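Local coordinates for protein pullulanase (Bacillus acidopullulyticus, PDB 2WAN) that hydrolyses the alpha-1,6-glucosidic linkages of pullulan and the branch points of starch polysaccharides such as amylopectin, as a multidomain pullulanase with a TIM-barrel catalytic domain, at residues G237-T241 and F252-N256. Coordinates in Å, arbitrary orientation, origin at the centre of the assembly. Numbering follows the deposited sequence.
Sequences GEKVT and FDSVN
A serine side chain stands in for a backbone carbonyl where an antiparallel pair comes apart: Thr-241 N donates to Ser-254 OG at 3.0 Å, nearly linearly, while Ser-254 N donates to Thr-241 O at 2.9 Å. Segments 238-241 and 252-255 run antiparallel (163°), with Thr-241 opposite Ser-254 (CA-CA 5.3 Å). Thr-241 O also meets Asp-253 CA at 3.2 Å, a CH···O contact. Residues 238-241 and 252-253 are extended; at Ser-254 (-77/-10) the chain turns into helical angles through Asn-256, and the p rotamer brings the short hydroxyl to the strand. A water extends the pairing, accepting from Ser-254 OG (2.6 Å) and donating to Lys-239 O (2.7 Å) and Glu-238 OE1 (2.6 Å). Long, polar Glu-238 (chi1 and chi2 t) reaches that water where the chains have parted. Asp-253, chi1 p, holds the turn: its OD2 accepts from Asn-256 N (2.7 Å) and weakly from Val-255 N (3.0 Å), and its OD1 from Asn-256 ND2 (2.6 Å). Branched, apolar Val-240 and Val-255, both t, touch through their CG2 atoms at 3.9 Å, and Val-255 packs on Leu-231. Thr-241 is beta-branched, which favours extended angles, and its OG1 bonds Ser-202 OG on the neighbouring strand 198-205. The arrangement is a beta-hairpin's outer strand leaving a four-stranded antiparallel sheet through an Asx motif, here in the pullulanase X25 domain.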
loop_
_atom_site.group_PDB
_atom_site.type_symbol
_atom_site.label_atom_id
_atom_site.label_comp_id
_atom_site.label_asym_id
_atom_site.label_seq_id
_atom_site.Cartn_x
_atom_site.Cartn_y
_atom_site.Cartn_z
ATOM N N GLY A 237 4.586 19.136 49.004
ATOM C CA GLY A 237 4.598 19.064 47.547
ATOM C C GLY A 237 3.966 20.284 46.904
ATOM O O GLY A 237 3.354 21.108 47.587
ATOM N N GLU A 238 4.116 20.394 45.585
ATOM C CA GLU A 238 3.614 21.540 44.828
ATOM C C GLU A 238 3.462 21.197 43.348
ATOM O O GLU A 238 4.286 20.476 42.778
ATOM C CB GLU A 238 4.560 22.736 44.990
ATOM C CG GLU A 238 4.000 24.066 44.506
ATOM C CD GLU A 238 4.973 25.219 44.679
ATOM O OE1 GLU A 238 4.826 26.228 43.959
ATOM O OE2 GLU A 238 5.883 25.128 45.530
ATOM N N LYS A 239 2.398 21.709 42.736
ATOM C CA LYS A 239 2.248 21.665 41.289
ATOM C C LYS A 239 3.146 22.750 40.708
ATOM O O LYS A 239 3.068 23.917 41.108
ATOM C CB LYS A 239 0.789 21.899 40.887
ATOM C CG LYS A 239 0.488 21.611 39.421
ATOM C CD LYS A 239 -0.891 22.133 39.030
ATOM C CE LYS A 239 -1.111 22.052 37.529
ATOM N NZ LYS A 239 -2.411 22.661 37.137
ATOM N N VAL A 240 4.020 22.358 39.786
ATOM C CA VAL A 240 4.988 23.283 39.210
ATOM C C VAL A 240 4.788 23.396 37.702
ATOM O O VAL A 240 4.553 22.402 37.014
ATOM C CB VAL A 240 6.448 22.852 39.520
ATOM C CG1 VAL A 240 7.444 23.913 39.050
ATOM C CG2 VAL A 240 6.632 22.580 41.009
ATOM N N THR A 241 4.866 24.619 37.196
ATOM C CA THR A 241 4.870 24.844 35.762
ATOM C C THR A 241 6.288 25.166 35.304
ATOM O O THR A 241 6.967 26.013 35.899
ATOM C CB THR A 241 3.874 25.955 35.354
ATOM O OG1 THR A 241 2.550 25.550 35.722
ATOM C CG2 THR A 241 3.908 26.205 33.848
ATOM N N PHE A 252 12.167 28.826 32.571
ATOM C CA PHE A 252 11.632 29.263 33.851
ATOM C C PHE A 252 10.912 28.113 34.531
ATOM O O PHE A 252 10.464 27.175 33.873
ATOM C CB PHE A 252 10.612 30.398 33.657
ATOM C CG PHE A 252 11.159 31.605 32.955
ATOM C CD1 PHE A 252 11.946 32.528 33.641
ATOM C CD2 PHE A 252 10.871 31.831 31.614
ATOM C CE1 PHE A 252 12.447 33.655 32.993
ATOM C CE2 PHE A 252 11.364 32.955 30.957
ATOM C CZ PHE A 252 12.153 33.868 31.651
ATOM N N ASP A 253 10.799 28.192 35.851
ATOM C CA ASP A 253 9.827 27.390 36.592
ATOM C C ASP A 253 9.039 28.307 37.523
ATOM O O ASP A 253 9.490 29.408 37.843
ATOM C CB ASP A 253 10.486 26.223 37.344
ATOM C CG ASP A 253 11.420 26.682 38.455
ATOM O OD1 ASP A 253 12.643 26.756 38.209
ATOM O OD2 ASP A 253 10.941 26.951 39.578
ATOM N N SER A 254 7.863 27.848 37.950
ATOM C CA SER A 254 6.939 28.677 38.726
ATOM C C SER A 254 7.334 28.842 40.198
ATOM O O SER A 254 6.742 29.658 40.908
ATOM C CB SER A 254 5.509 28.134 38.615
ATOM O OG SER A 254 5.426 26.815 39.136
ATOM N N VAL A 255 8.322 28.073 40.656
ATOM C CA VAL A 255 8.821 28.209 42.026
ATOM C C VAL A 255 9.929 29.258 42.095
ATOM O O VAL A 255 9.881 30.160 42.938
ATOM C CB VAL A 255 9.299 26.859 42.614
ATOM C CG1 VAL A 255 9.851 27.037 44.032
ATOM C CG2 VAL A 255 8.167 25.845 42.616
ATOM N N ASN A 256 10.923 29.140 41.211
ATOM C CA ASN A 256 12.018 30.111 41.138
ATOM C C ASN A 256 11.580 31.452 40.551
ATOM O O ASN A 256 12.176 32.488 40.855
ATOM C CB ASN A 256 13.203 29.559 40.336
ATOM C CG ASN A 256 13.910 28.411 41.042
ATOM O OD1 ASN A 256 14.322 28.532 42.191
ATOM N ND2 ASN A 256 14.069 27.292 40.341
HETATM O O HOH W 1 4.373 26.288 41.400
#